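Local coordinates for protein ppBat (Bacteroides thetaiotaomicron VPI-5482, PDB 3CNE), which binds flavins such as lumichrome, riboflavin, FMN and FAD as a homodimer and may store them, apparently without proteolytic or chaperone activity, at residues 24-27 / 31-34; 58-63 / 94-99; 79-84 / 88-93. All coordinates share one frame; numbering follows the deposited sequence.

Interaction 1 (24-27 / 31-34)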
ATOM      1  N   ALA A  24      -8.326  -3.348   3.734  1.00 24.83           N
ATOM      2  CA  ALA A  24      -9.684  -3.913   3.580  1.00 25.27           C
ATOM      3  C   ALA A  24     -10.041  -4.892   4.718  1.00 25.07           C
ATOM      4  O   ALA A  24     -11.125  -4.784   5.295  1.00 25.10           O
ATOM      5  CB  ALA A  24      -9.870  -4.558   2.197  1.00 24.88           C
ATOM      6  N   PHE A  25      -9.133  -5.814   5.048  1.00 24.55           N
ATOM      7  CA  PHE A  25      -9.384  -6.777   6.123  1.00 25.18           C
ATOM      8  C   PHE A  25      -9.577  -6.050   7.438  1.00 24.72           C
ATOM      9  O   PHE A  25     -10.539  -6.315   8.144  1.00 25.07           O
ATOM     10  CB  PHE A  25      -8.247  -7.809   6.296  1.00 24.70           C
ATOM     11  CG  PHE A  25      -8.016  -8.698   5.107  1.00 24.36           C
ATOM     12  CD1 PHE A  25      -9.053  -9.057   4.254  1.00 26.33           C
ATOM     13  CD2 PHE A  25      -6.753  -9.214   4.864  1.00 23.53           C
ATOM     14  CE1 PHE A  25      -8.820  -9.885   3.136  1.00 24.88           C
ATOM     15  CE2 PHE A  25      -6.512 -10.064   3.763  1.00 23.21           C
ATOM     16  CZ  PHE A  25      -7.548 -10.391   2.897  1.00 24.05           C
ATOM     17  N   PHE A  26      -8.669  -5.120   7.745  1.00 25.16           N
ATOM     18  CA  PHE A  26      -8.682  -4.409   9.017  1.00 24.79           C
ATOM     19  C   PHE A  26      -9.956  -3.594   9.198  1.00 25.71           C
ATOM     20  O   PHE A  26     -10.573  -3.608  10.270  1.00 25.52           O
ATOM     21  CB  PHE A  26      -7.440  -3.512   9.183  1.00 24.92           C
ATOM     22  CG  PHE A  26      -7.238  -3.074  10.592  1.00 24.53           C
ATOM     23  CD1 PHE A  26      -6.719  -3.951  11.529  1.00 23.71           C
ATOM     24  CD2 PHE A  26      -7.630  -1.815  11.007  1.00 26.76           C
ATOM     25  CE1 PHE A  26      -6.578  -3.572  12.866  1.00 26.18           C
ATOM     26  CE2 PHE A  26      -7.483  -1.425  12.354  1.00 28.88           C
ATOM     27  CZ  PHE A  26      -6.951  -2.316  13.273  1.00 26.27           C
ATOM     28  N   GLU A  27     -10.352  -2.894   8.141  1.00 26.07           N
ATOM     29  CA  GLU A  27     -11.541  -2.051   8.190  1.00 28.14           C
ATOM     30  C   GLU A  27     -12.818  -2.874   8.188  1.00 26.95           C
ATOM     31  O   GLU A  27     -13.851  -2.386   8.632  1.00 27.05           O
ATOM     32  CB  GLU A  27     -11.524  -0.985   7.076  1.00 28.14           C
ATOM     33  CG  GLU A  27     -10.412   0.068   7.330  1.00 31.77           C
ATOM     34  CD  GLU A  27     -10.367   1.227   6.339  1.00 33.50           C
ATOM     35  OE1 GLU A  27     -10.979   1.119   5.244  1.00 38.99           O
ATOM     36  OE2 GLU A  27      -9.673   2.241   6.653  1.00 37.93           O
ATOM     37  N   SER A  31      -9.921 -11.310  10.384  1.00 24.44           N
ATOM     38  CA  SER A  31      -8.682 -11.678  11.028  1.00 24.76           C
ATOM     39  C   SER A  31      -7.629 -12.147  10.016  1.00 24.07           C
ATOM     40  O   SER A  31      -7.936 -12.934   9.125  1.00 24.44           O
ATOM     41  CB  SER A  31      -8.965 -12.807  12.027  1.00 25.68           C
ATOM     42  OG  SER A  31      -7.764 -13.206  12.645  1.00 28.72           O
ATOM     43  N   TYR A  32      -6.385 -11.713  10.193  1.00 24.04           N
ATOM     44  CA  TYR A  32      -5.302 -12.127   9.309  1.00 23.48           C
ATOM     45  C   TYR A  32      -3.974 -12.147  10.030  1.00 23.77           C
ATOM     46  O   TYR A  32      -3.819 -11.488  11.035  1.00 24.55           O
ATOM     47  CB  TYR A  32      -5.231 -11.218   8.078  1.00 22.57           C
ATOM     48  CG  TYR A  32      -4.860  -9.780   8.413  1.00 23.15           C
ATOM     49  CD1 TYR A  32      -3.533  -9.384   8.519  1.00 20.97           C
ATOM     50  CD2 TYR A  32      -5.853  -8.841   8.674  1.00 21.46           C
ATOM     51  CE1 TYR A  32      -3.196  -8.065   8.857  1.00 23.02           C
ATOM     52  CE2 TYR A  32      -5.546  -7.531   8.993  1.00 20.92           C
ATOM     53  CZ  TYR A  32      -4.226  -7.150   9.090  1.00 23.13           C
ATOM     54  OH  TYR A  32      -3.959  -5.846   9.423  1.00 24.54           O
ATOM     55  N   LYS A  33      -3.017 -12.899   9.486  1.00 23.70           N
ATOM     56  CA  LYS A  33      -1.646 -12.956   9.988  1.00 23.92           C
ATOM     57  C   LYS A  33      -0.751 -12.942   8.769  1.00 23.16           C
ATOM     58  O   LYS A  33      -1.044 -13.625   7.797  1.00 22.72           O
ATOM     59  CB  LYS A  33      -1.432 -14.241  10.781  1.00 24.91           C
ATOM     60  CG  LYS A  33      -0.035 -14.406  11.347  1.00 26.61           C
ATOM     61  CD  LYS A  33       0.029 -15.567  12.329  1.00 27.64           C
ATOM     62  CE  LYS A  33       1.467 -15.776  12.772  1.00 30.28           C
ATOM     63  NZ  LYS A  33       1.626 -16.884  13.799  1.00 33.23           N
ATOM     64  N   VAL A  34       0.313 -12.138   8.811  1.00 23.17           N
ATOM     65  CA  VAL A  34       1.163 -11.912   7.652  1.00 23.38           C
ATOM     66  C   VAL A  34       2.479 -12.682   7.834  1.00 23.40           C
ATOM     67  O   VAL A  34       3.196 -12.469   8.827  1.00 23.33           O
ATOM     68  CB  VAL A  34       1.435 -10.376   7.391  1.00 23.25           C
ATOM     69  CG1 VAL A  34       2.194 -10.192   6.076  1.00 23.24           C
ATOM     70  CG2 VAL A  34       0.120  -9.553   7.358  1.00 22.61           C
TER

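Interaction 2 (58-63 / 94-99)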
ATOM      1  N   ALA A  58       7.947 -20.606   7.070  1.00 26.23           N
ATOM      2  CA  ALA A  58       8.324 -21.925   7.647  1.00 27.36           C
ATOM      3  C   ALA A  58       7.381 -22.307   8.789  1.00 28.45           C
ATOM      4  O   ALA A  58       7.022 -23.481   8.940  1.00 28.93           O
ATOM      5  CB  ALA A  58       9.779 -21.926   8.123  1.00 26.67           C
ATOM      6  N   ASN A  59       6.956 -21.312   9.572  1.00 28.83           N
ATOM      7  CA  ASN A  59       6.078 -21.561  10.725  1.00 29.51           C
ATOM      8  C   ASN A  59       4.595 -21.743  10.394  1.00 29.39           C
ATOM      9  O   ASN A  59       3.776 -22.045  11.273  1.00 30.66           O
ATOM     10  CB  ASN A  59       6.292 -20.480  11.779  1.00 29.43           C
ATOM     11  CG  ASN A  59       7.619 -20.615  12.467  1.00 30.08           C
ATOM     12  OD1 ASN A  59       8.207 -21.701  12.498  1.00 31.27           O
ATOM     13  ND2 ASN A  59       8.109 -19.520  13.025  1.00 27.92           N
ATOM     14  N   LEU A  60       4.260 -21.579   9.116  1.00 29.25           N
ATOM     15  CA  LEU A  60       2.917 -21.827   8.611  1.00 28.55           C
ATOM     16  C   LEU A  60       2.749 -23.303   8.201  1.00 29.37           C
ATOM     17  O   LEU A  60       1.634 -23.829   8.185  1.00 27.68           O
ATOM     18  CB  LEU A  60       2.610 -20.889   7.429  1.00 28.18           C
ATOM     19  CG  LEU A  60       1.233 -20.979   6.772  1.00 27.65           C
ATOM     20  CD1 LEU A  60       0.109 -20.809   7.819  1.00 26.64           C
ATOM     21  CD2 LEU A  60       1.084 -19.943   5.667  1.00 27.86           C
ATOM     22  N   LYS A  61       3.855 -23.958   7.850  1.00 30.37           N
ATOM     23  CA  LYS A  61       3.829 -25.393   7.539  1.00 32.05           C
ATOM     24  C   LYS A  61       3.237 -26.214   8.685  1.00 32.86           C
ATOM     25  O   LYS A  61       3.666 -26.108   9.828  1.00 33.19           O
ATOM     26  CB  LYS A  61       5.232 -25.897   7.229  1.00 32.10           C
ATOM     27  CG  LYS A  61       5.641 -25.725   5.797  1.00 32.94           C
ATOM     28  CD  LYS A  61       7.151 -25.593   5.690  1.00 35.85           C
ATOM     29  CE  LYS A  61       7.906 -26.801   6.233  1.00 37.13           C
ATOM     30  NZ  LYS A  61       9.342 -26.748   5.857  1.00 37.92           N
ATOM     31  N   GLY A  62       2.235 -27.021   8.366  1.00 33.91           N
ATOM     32  CA  GLY A  62       1.603 -27.858   9.362  1.00 34.92           C
ATOM     33  C   GLY A  62       0.445 -27.159  10.031  1.00 35.60           C
ATOM     34  O   GLY A  62      -0.330 -27.797  10.739  1.00 35.78           O
ATOM     35  N   HIS A  63       0.313 -25.846   9.815  1.00 35.76           N
ATOM     36  CA  HIS A  63      -0.791 -25.086  10.420  1.00 35.74           C
ATOM     37  C   HIS A  63      -1.779 -24.518   9.395  1.00 35.61           C
ATOM     38  O   HIS A  63      -2.553 -23.613   9.712  1.00 34.69           O
ATOM     39  CB  HIS A  63      -0.257 -23.946  11.301  1.00 36.57           C
ATOM     40  CG  HIS A  63       0.634 -24.392  12.420  1.00 38.32           C
ATOM     41  ND1 HIS A  63       2.000 -24.539  12.271  1.00 41.83           N
ATOM     42  CD2 HIS A  63       0.364 -24.685  13.715  1.00 39.63           C
ATOM     43  CE1 HIS A  63       2.530 -24.918  13.422  1.00 40.88           C
ATOM     44  NE2 HIS A  63       1.559 -25.018  14.313  1.00 42.04           N
HETATM   45  N   MSE A  94       5.669 -23.372  -2.087  1.00 27.64           N
HETATM   46  CA  MSE A  94       5.019 -24.370  -2.928  1.00 28.78           C
HETATM   47  C   MSE A  94       4.228 -25.352  -2.087  1.00 28.55           C
HETATM   48  O   MSE A  94       3.080 -25.671  -2.410  1.00 28.29           O
HETATM   49  CB  MSE A  94       6.048 -25.126  -3.769  1.00 29.68           C
HETATM   50  CG  MSE A  94       6.747 -24.262  -4.805  1.00 32.14           C
HETATM   51 SE   MSE A  94       5.537 -23.690  -6.247  1.00 43.18          SE
HETATM   52  CE  MSE A  94       4.813 -22.014  -5.518  1.00 33.14           C
ATOM     53  N   GLU A  95       4.853 -25.823  -1.013  1.00 28.81           N
ATOM     54  CA  GLU A  95       4.226 -26.737  -0.080  1.00 29.71           C
ATOM     55  C   GLU A  95       2.944 -26.132   0.506  1.00 28.39           C
ATOM     56  O   GLU A  95       1.871 -26.750   0.490  1.00 27.03           O
ATOM     57  CB  GLU A  95       5.192 -27.068   1.064  1.00 30.14           C
ATOM     58  CG  GLU A  95       4.748 -28.297   1.843  1.00 33.20           C
ATOM     59  CD  GLU A  95       5.539 -28.550   3.117  1.00 34.00           C
ATOM     60  OE1 GLU A  95       6.803 -28.541   3.061  1.00 37.05           O
ATOM     61  OE2 GLU A  95       4.869 -28.788   4.170  1.00 39.37           O
ATOM     62  N   VAL A  96       3.073 -24.919   1.015  1.00 26.64           N
ATOM     63  CA  VAL A  96       1.962 -24.234   1.676  1.00 25.82           C
ATOM     64  C   VAL A  96       0.823 -23.933   0.717  1.00 24.81           C
ATOM     65  O   VAL A  96      -0.341 -24.054   1.077  1.00 25.80           O
ATOM     66  CB  VAL A  96       2.440 -22.951   2.398  1.00 25.90           C
ATOM     67  CG1 VAL A  96       1.266 -22.040   2.709  1.00 24.69           C
ATOM     68  CG2 VAL A  96       3.222 -23.320   3.697  1.00 24.84           C
ATOM     69  N   ILE A  97       1.150 -23.553  -0.510  1.00 24.68           N
ATOM     70  CA  ILE A  97       0.100 -23.228  -1.492  1.00 24.80           C
ATOM     71  C   ILE A  97      -0.642 -24.503  -1.902  1.00 25.32           C
ATOM     72  O   ILE A  97      -1.878 -24.509  -2.025  1.00 25.00           O
ATOM     73  CB  ILE A  97       0.663 -22.537  -2.714  1.00 24.24           C
ATOM     74  CG1 ILE A  97       1.062 -21.088  -2.368  1.00 23.99           C
ATOM     75  CG2 ILE A  97      -0.320 -22.566  -3.866  1.00 23.45           C
ATOM     76  CD1 ILE A  97       1.891 -20.464  -3.474  1.00 23.75           C
ATOM     77  N   LYS A  98       0.124 -25.570  -2.120  1.00 25.95           N
ATOM     78  CA  LYS A  98      -0.474 -26.875  -2.455  1.00 27.03           C
ATOM     79  C   LYS A  98      -1.426 -27.322  -1.358  1.00 26.33           C
ATOM     80  O   LYS A  98      -2.549 -27.710  -1.643  1.00 27.46           O
ATOM     81  CB  LYS A  98       0.596 -27.936  -2.721  1.00 26.87           C
ATOM     82  CG  LYS A  98       0.062 -29.180  -3.470  1.00 28.23           C
ATOM     83  CD  LYS A  98       1.153 -30.260  -3.570  1.00 29.50           C
ATOM     84  CE  LYS A  98       0.614 -31.591  -4.172  1.00 32.80           C
ATOM     85  NZ  LYS A  98       1.070 -31.810  -5.576  1.00 36.78           N
ATOM     86  N   THR A  99      -0.975 -27.266  -0.110  1.00 26.18           N
ATOM     87  CA  THR A  99      -1.772 -27.714   1.015  1.00 26.76           C
ATOM     88  C   THR A  99      -3.070 -26.915   1.172  1.00 27.02           C
ATOM     89  O   THR A  99      -4.134 -27.499   1.282  1.00 25.87           O
ATOM     90  CB  THR A  99      -0.962 -27.671   2.293  1.00 26.71           C
ATOM     91  OG1 THR A  99       0.180 -28.515   2.138  1.00 26.40           O
ATOM     92  CG2 THR A  99      -1.785 -28.133   3.480  1.00 26.68           C
TER

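Interaction 3 (79-84 / 88-93)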
ATOM      1  N   PRO A  79       9.439 -12.801 -10.002  1.00 23.61           N
ATOM      2  CA  PRO A  79      10.199 -13.120 -11.231  1.00 24.47           C
ATOM      3  C   PRO A  79      11.623 -13.696 -11.025  1.00 25.05           C
ATOM      4  O   PRO A  79      12.253 -14.133 -11.998  1.00 26.39           O
ATOM      5  CB  PRO A  79      10.230 -11.785 -11.966  1.00 23.93           C
ATOM      6  CG  PRO A  79       9.040 -11.021 -11.408  1.00 24.34           C
ATOM      7  CD  PRO A  79       9.101 -11.368  -9.945  1.00 23.25           C
ATOM      8  N   VAL A  80      12.123 -13.743  -9.788  1.00 25.56           N
ATOM      9  CA  VAL A  80      13.370 -14.494  -9.531  1.00 26.34           C
ATOM     10  C   VAL A  80      13.135 -15.797  -8.789  1.00 27.12           C
ATOM     11  O   VAL A  80      14.077 -16.528  -8.517  1.00 27.18           O
ATOM     12  CB  VAL A  80      14.486 -13.663  -8.798  1.00 26.43           C
ATOM     13  CG1 VAL A  80      14.987 -12.572  -9.701  1.00 26.30           C
ATOM     14  CG2 VAL A  80      14.020 -13.105  -7.443  1.00 24.92           C
ATOM     15  N   PHE A  81      11.871 -16.079  -8.468  1.00 27.72           N
ATOM     16  CA  PHE A  81      11.502 -17.275  -7.729  1.00 28.89           C
ATOM     17  C   PHE A  81      12.142 -18.529  -8.341  1.00 30.14           C
ATOM     18  O   PHE A  81      12.669 -19.376  -7.613  1.00 29.87           O
ATOM     19  CB  PHE A  81       9.975 -17.410  -7.679  1.00 28.62           C
ATOM     20  CG  PHE A  81       9.497 -18.706  -7.085  1.00 28.82           C
ATOM     21  CD1 PHE A  81       9.387 -18.861  -5.706  1.00 28.16           C
ATOM     22  CD2 PHE A  81       9.134 -19.770  -7.907  1.00 29.68           C
ATOM     23  CE1 PHE A  81       8.931 -20.067  -5.167  1.00 29.09           C
ATOM     24  CE2 PHE A  81       8.700 -20.978  -7.369  1.00 28.32           C
ATOM     25  CZ  PHE A  81       8.604 -21.114  -5.989  1.00 26.78           C
ATOM     26  N   GLN A  82      12.109 -18.612  -9.677  1.00 31.60           N
ATOM     27  CA  GLN A  82      12.563 -19.802 -10.415  1.00 34.23           C
ATOM     28  C   GLN A  82      14.057 -20.048 -10.313  1.00 33.55           C
ATOM     29  O   GLN A  82      14.466 -21.206 -10.209  1.00 33.98           O
ATOM     30  CB  GLN A  82      12.094 -19.798 -11.876  1.00 33.73           C
ATOM     31  CG  GLN A  82      10.644 -20.318 -12.034  1.00 38.25           C
ATOM     32  CD  GLN A  82      10.275 -20.781 -13.470  1.00 38.66           C
ATOM     33  OE1 GLN A  82      11.064 -21.458 -14.158  1.00 45.73           O
ATOM     34  NE2 GLN A  82       9.062 -20.427 -13.908  1.00 43.70           N
ATOM     35  N   GLN A  83      14.855 -18.967 -10.325  1.00 32.89           N
ATOM     36  CA  GLN A  83      16.307 -19.018 -10.092  1.00 32.91           C
ATOM     37  C   GLN A  83      16.697 -19.531  -8.719  1.00 32.16           C
ATOM     38  O   GLN A  83      17.833 -19.987  -8.527  1.00 31.89           O
ATOM     39  CB  GLN A  83      16.934 -17.621 -10.132  1.00 33.05           C
ATOM     40  CG  GLN A  83      16.789 -16.841 -11.377  1.00 37.03           C
ATOM     41  CD  GLN A  83      17.419 -15.469 -11.232  1.00 42.33           C
ATOM     42  OE1 GLN A  83      18.312 -15.254 -10.388  1.00 43.52           O
ATOM     43  NE2 GLN A  83      16.959 -14.532 -12.043  1.00 43.41           N
ATOM     44  N   TYR A  84      15.808 -19.360  -7.749  1.00 31.20           N
ATOM     45  CA  TYR A  84      16.185 -19.543  -6.349  1.00 30.30           C
ATOM     46  C   TYR A  84      15.617 -20.772  -5.679  1.00 30.61           C
ATOM     47  O   TYR A  84      14.896 -20.674  -4.688  1.00 29.68           O
ATOM     48  CB  TYR A  84      15.844 -18.291  -5.548  1.00 30.62           C
ATOM     49  CG  TYR A  84      16.755 -17.120  -5.816  1.00 27.89           C
ATOM     50  CD1 TYR A  84      18.142 -17.292  -5.905  1.00 29.74           C
ATOM     51  CD2 TYR A  84      16.239 -15.834  -5.966  1.00 28.24           C
ATOM     52  CE1 TYR A  84      18.992 -16.207  -6.135  1.00 29.61           C
ATOM     53  CE2 TYR A  84      17.089 -14.731  -6.191  1.00 25.00           C
ATOM     54  CZ  TYR A  84      18.456 -14.934  -6.293  1.00 29.36           C
ATOM     55  OH  TYR A  84      19.294 -13.846  -6.508  1.00 29.92           O
ATOM     56  N   PRO A  88      15.048 -22.180   1.126  1.00 26.18           N
ATOM     57  CA  PRO A  88      14.035 -23.081   1.713  1.00 25.12           C
ATOM     58  C   PRO A  88      12.641 -22.479   1.763  1.00 23.90           C
ATOM     59  O   PRO A  88      11.645 -23.209   1.656  1.00 22.84           O
ATOM     60  CB  PRO A  88      14.561 -23.310   3.133  1.00 26.33           C
ATOM     61  CG  PRO A  88      16.105 -23.145   2.952  1.00 27.42           C
ATOM     62  CD  PRO A  88      16.190 -21.977   2.035  1.00 25.80           C
ATOM     63  N   TYR A  89      12.552 -21.163   1.866  1.00 22.10           N
ATOM     64  CA  TYR A  89      11.235 -20.551   1.965  1.00 21.80           C
ATOM     65  C   TYR A  89      10.460 -20.604   0.668  1.00 21.77           C
ATOM     66  O   TYR A  89       9.222 -20.519   0.691  1.00 21.76           O
ATOM     67  CB  TYR A  89      11.290 -19.112   2.489  1.00 21.63           C
ATOM     68  CG  TYR A  89      12.438 -18.284   1.963  1.00 20.42           C
ATOM     69  CD1 TYR A  89      12.316 -17.602   0.746  1.00 21.82           C
ATOM     70  CD2 TYR A  89      13.616 -18.152   2.695  1.00 20.97           C
ATOM     71  CE1 TYR A  89      13.334 -16.799   0.258  1.00 20.83           C
ATOM     72  CE2 TYR A  89      14.671 -17.339   2.226  1.00 17.87           C
ATOM     73  CZ  TYR A  89      14.514 -16.678   0.990  1.00 22.33           C
ATOM     74  OH  TYR A  89      15.494 -15.868   0.490  1.00 20.64           O
ATOM     75  N   ASN A  90      11.173 -20.738  -0.450  1.00 21.05           N
ATOM     76  CA  ASN A  90      10.517 -20.891  -1.744  1.00 21.90           C
ATOM     77  C   ASN A  90       9.972 -22.291  -1.933  1.00 22.93           C
ATOM     78  O   ASN A  90       8.960 -22.484  -2.591  1.00 23.36           O
ATOM     79  CB  ASN A  90      11.461 -20.532  -2.872  1.00 21.99           C
ATOM     80  CG  ASN A  90      11.710 -19.044  -2.924  1.00 23.86           C
ATOM     81  OD1 ASN A  90      10.883 -18.268  -2.454  1.00 23.16           O
ATOM     82  ND2 ASN A  90      12.854 -18.652  -3.433  1.00 22.77           N
ATOM     83  N   VAL A  91      10.660 -23.258  -1.333  1.00 23.83           N
ATOM     84  CA  VAL A  91      10.173 -24.642  -1.310  1.00 23.93           C
ATOM     85  C   VAL A  91       8.960 -24.705  -0.382  1.00 24.75           C
ATOM     86  O   VAL A  91       7.921 -25.285  -0.733  1.00 24.30           O
ATOM     87  CB  VAL A  91      11.284 -25.623  -0.873  1.00 23.19           C
ATOM     88  CG1 VAL A  91      10.717 -27.024  -0.622  1.00 24.57           C
ATOM     89  CG2 VAL A  91      12.455 -25.656  -1.907  1.00 22.39           C
ATOM     90  N   ASP A  92       9.079 -24.087   0.791  1.00 25.54           N
ATOM     91  CA  ASP A  92       7.938 -23.962   1.697  1.00 26.61           C
ATOM     92  C   ASP A  92       6.738 -23.294   1.039  1.00 26.44           C
ATOM     93  O   ASP A  92       5.625 -23.745   1.218  1.00 27.59           O
ATOM     94  CB  ASP A  92       8.310 -23.219   2.965  1.00 26.53           C
ATOM     95  CG  ASP A  92       9.342 -23.958   3.805  1.00 30.23           C
ATOM     96  OD1 ASP A  92       9.530 -25.190   3.598  1.00 29.94           O
ATOM     97  OD2 ASP A  92       9.970 -23.296   4.671  1.00 29.25           O
ATOM     98  N   LEU A  93       6.959 -22.223   0.282  1.00 27.17           N
ATOM     99  CA  LEU A  93       5.873 -21.567  -0.461  1.00 26.95           C
ATOM    100  C   LEU A  93       5.005 -22.544  -1.285  1.00 26.86           C
ATOM    101  O   LEU A  93       3.784 -22.503  -1.216  1.00 24.60           O
ATOM    102  CB  LEU A  93       6.432 -20.484  -1.396  1.00 27.24           C
ATOM    103  CG  LEU A  93       5.367 -19.642  -2.109  1.00 27.20           C
ATOM    104  CD1 LEU A  93       4.432 -18.968  -1.113  1.00 26.94           C
ATOM    105  CD2 LEU A  93       6.013 -18.582  -2.990  1.00 27.10           C
TER

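Interaction 1 (24-27 / 31-34)
Y32 makes every side-chain contact between residues 24-27, the end of a helix, and residues 31-34, the strand that follows. The CD2-CE2 bond of its ring meets F25: CD2 of Y32 lies 3.5 Å from CB of F25, and CE2 of Y32 is 3.8 Å from the same CB. Beyond the CB the two rings meet obliquely, with centroids 5.9 Å apart and planes at 42°. At the far end of the tyrosine, OH passes 4.0 Å from CD1 of F26, a looser touch. No hydrogen bond joins the two segments, so the evidence is for van der Waals packing alone. The contact lies inside the beta-alpha-beta unit of strand 4-9, helix 15-27 and strand 31-36, joining the end of the helix to the strand after it. Strand 4-9, the parallel neighbour of 31-36 in the sheet, presents V5 and V7 to both F25 and Y32. The tyrosine ring reaches the helix because its CG stands between the backbone N and the carbonyl carbon (chi1 65°). An alanine in place of Y32 would remove the whole ring and would probably leave CB of F25 without its aromatic neighbour and F26 freer to turn. Farther out, I171 and L174 of helix 167-174 cover F25, L22 of helix 15-27 touches Y32, and S47 of the second subunit packs on both F26 and Y32.

Interaction 2 (58-63 / 94-99)
Apolar packing centres on V96, whose two methyl groups meet different residues of the 58-63 loop. CG1 of V96 comes within 3.6 Å of CD2 of L60, the side chains crossing at about a right angle, and CG2 of V96 lies 4.0 Å from CG of K61. The division follows from the valine's torsion: CG1 is anti to the backbone N (chi1 163°), which leaves CG2 anti to the carbonyl carbon. L60 and V96 are both buried.

The charged pair is held chiefly through carbon. The K61 chain passes across the E95 carboxylate, with CG of K61 3.6 Å from OE2 of E95 and CE of K61 3.8 Å from OE1 of E95. The ammonium itself does not close a salt bridge here, since NZ of K61 stays 4.2 Å from OE1 of E95; it pairs instead with OD1 of D92, one helical turn before V96. E95 would probably still add to the negative field around the lysine.

Hydrogen bonds occur within each segment and none between them. A type II turn from L60 to H63 is closed by N of H63 on O of L60 at 2.9 Å. In the helix, O of E95 accepts both N and OG1 of T99, the hydroxyl lying 38° out of the carbonyl plane.

The contact thus sets the loop between strands 55-56 and 69-73 against helix 88-102. L60 also reaches A6 and L8 of strand 4-9, while the helix, through I97, packs on M116 and F117 of helix 113-119.

Interaction 3 (79-84 / 88-93)
The first turns of helix 88-102 pack against the loop that leads into it from strand 69-73, and N90 makes the one hydrogen bond between the two segments. Its ND2 donates an N-H to the backbone O of Y84 at 3.1 Å. The bond is nearly straight, with an N-H...O angle of 176°, and the acceptor lies only 2° out of the amide plane, which probably holds the amide in its rotation. ND2 also makes a weak hydrogen bond to OE1 of Q87. Beside the amide lies the ring of F81, with CE1 of F81 3.4 Å from CB of N90 and CD1 of F81 3.6 Å from OD1 of N90. The two side chains run past each other in opposite directions, their ring and amide planes 63° apart. With CG anti to the backbone N, the ring reaches the helix, where CE1 of F81 also meets CD2 of L93 at 3.9 Å. M116 of helix 113-119 touches both F81 and L93, and F119 of the same helix also packs on F81. N of Y84 bonds to O of F81 at 3.1 Å, a turn within the loop. An asparagine of the first helical turn thus hydrogen-bonds the backbone of the strand-to-helix connection in a DJ-1/PfpI-family alpha/beta fold.

Interactions 2 and 3 are neighbours on helix 88-102, their centres 13 Å apart, and interaction 3 is nested within the chain loop that interaction 2 closes. Three contacts join them: NZ of K61 forms a salt bridge with OD1 of D92 at 2.8 Å, CA of A58 lies 3.7 Å from OD2 of D92, and CG of M94 packs 3.8 Å from CZ of F81. Interaction 1 stands apart, about 6 Å from interaction 2 and 11 Å from interaction 3 by nearest atoms, and lies across the chain's centre from interaction 3. The zinc held by C74 and C111 is about 10 Å from the F81 side chain, and a calcium is about 6 Å from that of F26.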